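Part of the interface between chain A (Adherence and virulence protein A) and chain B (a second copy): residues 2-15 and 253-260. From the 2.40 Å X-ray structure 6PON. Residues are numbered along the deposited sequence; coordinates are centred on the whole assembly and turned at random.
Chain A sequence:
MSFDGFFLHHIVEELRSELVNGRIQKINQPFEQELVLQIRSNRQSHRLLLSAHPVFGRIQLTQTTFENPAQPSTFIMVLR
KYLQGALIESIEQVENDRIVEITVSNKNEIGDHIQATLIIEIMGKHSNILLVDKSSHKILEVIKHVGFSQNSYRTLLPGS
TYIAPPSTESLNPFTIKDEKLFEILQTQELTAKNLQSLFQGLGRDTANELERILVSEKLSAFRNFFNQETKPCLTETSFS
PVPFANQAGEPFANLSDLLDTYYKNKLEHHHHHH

Chain A 2-15: SFDGFFLHHIVEEL
Chain B 253-260: ANLSDLLD

Helix segments 5-15 of chain A and 255-260 of chain B, from two copies of one protein and each continuing beyond its stretch, pack with axes 11.4 Å apart at closest approach and N-to-C directions 127° apart. The register sets I11(A) CA 6.7 Å from L255(B) CA, and F3(A) CA, in the preceding loop (phi/psi -80/67), 9.8 Å from L259(B) CA.

Each helix starts behind a side-chain N-cap. D4(A) OD1 (chi1 p, phi/psi -97/180) accepts from F7(A) N at 2.8 Å, and N254(B) OD1 (chi1 p, phi/psi -163/172) from D257(B) N at 3.1 Å.

The apolar packing centres on L255(B) (m, t), which points toward chain A as a knob among F7(A), H10(A), I11(A) and E14(A); its CB lies 3.6 Å from I11(A) CD1 (I11(A) m, m). Its CD1 methyl rests against the chain A helix backbone, 3.5 Å from H10(A) O. F7(A) (t, chi2 92°) also points across: its CE2 is 3.7 Å from L259(B) CD1 (L259(B) m, t) and its CE1 4.0 Å from L258(B) CD2 (L258(B) t, p), both methyls at the ring edge. F3(A) (t) brings CE2 within 4.3 Å of L259(B) CD1, again edge-on.

One hydrogen bond joins the stretches: extended E14(A) (t, t, chi3 -69°) reaches the first turn of the chain B helix, where L255(B) N, with no carbonyl one turn earlier within the helix to pair with, donates a weak, nearly linear bond (3.3 Å, 172°) to E14(A) OE1.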

# COMPACT_ATOMS: atom_id res chain seq x y z
N SER A 2 11.98 6.22 -18.80
CA SER A 2 12.68 4.99 -19.15
C SER A 2 14.16 5.09 -18.71
O SER A 2 14.54 4.56 -17.67
N PHE A 3 15.02 5.75 -19.47
CA PHE A 3 16.32 6.10 -18.90
C PHE A 3 16.16 7.35 -18.03
O PHE A 3 16.69 8.43 -18.31
CB PHE A 3 17.39 6.30 -19.97
CG PHE A 3 18.78 6.11 -19.42
CD1 PHE A 3 19.45 7.14 -18.80
CD2 PHE A 3 19.37 4.84 -19.45
CE1 PHE A 3 20.73 6.93 -18.25
CE2 PHE A 3 20.64 4.63 -18.89
CZ PHE A 3 21.32 5.68 -18.30
N ASP A 4 15.42 7.19 -16.92
CA ASP A 4 15.21 8.25 -15.95
C ASP A 4 16.20 8.10 -14.80
O ASP A 4 17.01 7.17 -14.76
CB ASP A 4 13.75 8.27 -15.46
CG ASP A 4 13.35 7.00 -14.73
OD1 ASP A 4 14.13 6.02 -14.66
OD2 ASP A 4 12.21 6.97 -14.22
N GLY A 5 16.12 9.01 -13.84
CA GLY A 5 17.02 8.95 -12.70
C GLY A 5 16.83 7.68 -11.90
O GLY A 5 17.80 7.11 -11.38
N PHE A 6 15.58 7.21 -11.80
CA PHE A 6 15.27 5.95 -11.14
C PHE A 6 16.06 4.80 -11.76
O PHE A 6 16.71 4.02 -11.05
CB PHE A 6 13.77 5.67 -11.23
CG PHE A 6 13.35 4.41 -10.55
CD1 PHE A 6 13.45 4.27 -9.17
CD2 PHE A 6 12.83 3.35 -11.27
CE1 PHE A 6 13.06 3.11 -8.53
CE2 PHE A 6 12.42 2.18 -10.62
CZ PHE A 6 12.55 2.06 -9.25
N PHE A 7 16.01 4.68 -13.09
CA PHE A 7 16.75 3.63 -13.78
C PHE A 7 18.26 3.82 -13.60
O PHE A 7 19.00 2.87 -13.31
CB PHE A 7 16.36 3.66 -15.26
CG PHE A 7 16.99 2.58 -16.09
CD1 PHE A 7 16.34 1.37 -16.29
CD2 PHE A 7 18.23 2.78 -16.72
CE1 PHE A 7 16.91 0.37 -17.06
CE2 PHE A 7 18.82 1.77 -17.50
CZ PHE A 7 18.16 0.57 -17.66
N LEU A 8 18.73 5.05 -13.77
CA LEU A 8 20.16 5.31 -13.67
C LEU A 8 20.68 4.92 -12.29
O LEU A 8 21.82 4.44 -12.17
CB LEU A 8 20.44 6.79 -13.95
CG LEU A 8 21.89 7.22 -13.83
CD1 LEU A 8 22.73 6.39 -14.79
CD2 LEU A 8 22.03 8.68 -14.16
N HIS A 9 19.87 5.12 -11.24
CA HIS A 9 20.28 4.69 -9.90
C HIS A 9 20.68 3.22 -9.92
O HIS A 9 21.73 2.83 -9.41
CB HIS A 9 19.14 4.94 -8.91
CG HIS A 9 19.46 4.53 -7.51
ND1 HIS A 9 19.76 5.44 -6.52
CD2 HIS A 9 19.52 3.31 -6.93
CE1 HIS A 9 20.00 4.80 -5.39
NE2 HIS A 9 19.85 3.51 -5.61
N HIS A 10 19.86 2.38 -10.56
CA HIS A 10 20.17 0.96 -10.62
C HIS A 10 21.40 0.70 -11.49
O HIS A 10 22.22 -0.17 -11.16
CB HIS A 10 18.94 0.18 -11.11
CG HIS A 10 17.85 0.08 -10.09
ND1 HIS A 10 17.66 -1.05 -9.31
CD2 HIS A 10 16.91 0.97 -9.69
CE1 HIS A 10 16.65 -0.85 -8.49
NE2 HIS A 10 16.17 0.37 -8.70
N ILE A 11 21.54 1.44 -12.58
CA ILE A 11 22.74 1.37 -13.44
C ILE A 11 24.00 1.65 -12.62
O ILE A 11 24.99 0.91 -12.70
CB ILE A 11 22.61 2.36 -14.61
CG1 ILE A 11 21.73 1.80 -15.71
CG2 ILE A 11 23.95 2.72 -15.16
CD1 ILE A 11 22.46 0.81 -16.61
N VAL A 12 23.97 2.73 -11.84
CA VAL A 12 25.17 3.20 -11.15
C VAL A 12 25.62 2.20 -10.10
O VAL A 12 26.83 1.96 -9.93
CB VAL A 12 24.90 4.60 -10.55
CG1 VAL A 12 25.91 4.95 -9.45
CG2 VAL A 12 24.98 5.64 -11.67
N GLU A 13 24.68 1.57 -9.40
CA GLU A 13 25.06 0.57 -8.41
C GLU A 13 25.83 -0.58 -9.06
O GLU A 13 26.88 -1.01 -8.56
CB GLU A 13 23.81 0.07 -7.69
CG GLU A 13 24.07 -0.46 -6.30
CD GLU A 13 23.80 0.57 -5.23
OE1 GLU A 13 23.96 1.79 -5.51
OE2 GLU A 13 23.40 0.17 -4.12
N GLU A 14 25.30 -1.10 -10.17
CA GLU A 14 26.01 -2.10 -10.96
C GLU A 14 27.37 -1.57 -11.44
O GLU A 14 28.39 -2.27 -11.35
CB GLU A 14 25.13 -2.49 -12.15
CG GLU A 14 25.63 -3.59 -13.06
CD GLU A 14 24.64 -3.85 -14.20
OE1 GLU A 14 23.52 -4.37 -13.93
OE2 GLU A 14 24.96 -3.51 -15.37
N LEU A 15 27.41 -0.33 -11.93
CA LEU A 15 28.66 0.24 -12.42
C LEU A 15 29.70 0.31 -11.30
O LEU A 15 30.87 -0.02 -11.50
CB LEU A 15 28.43 1.63 -13.01
CG LEU A 15 27.69 1.72 -14.34
CD1 LEU A 15 27.80 3.12 -14.95
CD2 LEU A 15 28.15 0.67 -15.33
N ALA B 253 19.73 -10.71 -17.20
CA ALA B 253 20.67 -10.89 -16.10
C ALA B 253 21.16 -9.55 -15.57
O ALA B 253 21.51 -9.44 -14.38
CB ALA B 253 21.85 -11.75 -16.54
N ASN B 254 21.19 -8.53 -16.41
CA ASN B 254 21.68 -7.24 -15.94
C ASN B 254 21.22 -6.16 -16.90
O ASN B 254 20.68 -6.44 -17.97
CB ASN B 254 23.20 -7.26 -15.83
CG ASN B 254 23.82 -7.95 -16.99
OD1 ASN B 254 23.78 -7.45 -18.12
ND2 ASN B 254 24.36 -9.13 -16.75
N LEU B 255 21.46 -4.92 -16.51
CA LEU B 255 20.96 -3.79 -17.27
C LEU B 255 21.71 -3.63 -18.59
O LEU B 255 21.15 -3.08 -19.54
CB LEU B 255 21.06 -2.53 -16.42
CG LEU B 255 20.37 -2.69 -15.06
CD1 LEU B 255 20.97 -1.77 -13.99
CD2 LEU B 255 18.88 -2.46 -15.20
N SER B 256 22.94 -4.14 -18.68
CA SER B 256 23.69 -4.09 -19.92
C SER B 256 23.02 -4.92 -21.00
O SER B 256 22.83 -4.46 -22.13
CB SER B 256 25.13 -4.58 -19.68
OG SER B 256 25.66 -5.26 -20.82
N ASP B 257 22.66 -6.17 -20.68
CA ASP B 257 21.98 -7.02 -21.64
C ASP B 257 20.63 -6.44 -22.03
O ASP B 257 20.22 -6.54 -23.20
CB ASP B 257 21.78 -8.42 -21.06
CG ASP B 257 23.08 -9.18 -20.82
OD1 ASP B 257 24.19 -8.61 -21.00
OD2 ASP B 257 22.98 -10.36 -20.43
N LEU B 258 19.91 -5.87 -21.07
CA LEU B 258 18.62 -5.25 -21.37
C LEU B 258 18.79 -4.11 -22.38
O LEU B 258 18.07 -4.05 -23.39
CB LEU B 258 17.97 -4.75 -20.07
CG LEU B 258 16.81 -3.76 -20.19
CD1 LEU B 258 15.64 -4.42 -20.89
CD2 LEU B 258 16.35 -3.22 -18.83
N LEU B 259 19.76 -3.23 -22.15
CA LEU B 259 19.93 -2.06 -23.01
C LEU B 259 20.57 -2.42 -24.35
O LEU B 259 20.15 -1.90 -25.39
CB LEU B 259 20.74 -1.01 -22.26
CG LEU B 259 19.99 -0.40 -21.08
CD1 LEU B 259 20.83 0.64 -20.39
CD2 LEU B 259 18.67 0.22 -21.56
N ASP B 260 21.56 -3.32 -24.36
CA ASP B 260 22.10 -3.82 -25.64
C ASP B 260 20.97 -4.31 -26.53
O ASP B 260 20.93 -4.01 -27.73
CB ASP B 260 23.11 -4.96 -25.42
CG ASP B 260 24.48 -4.47 -24.93
OD1 ASP B 260 24.70 -3.24 -24.84
OD2 ASP B 260 25.34 -5.33 -24.63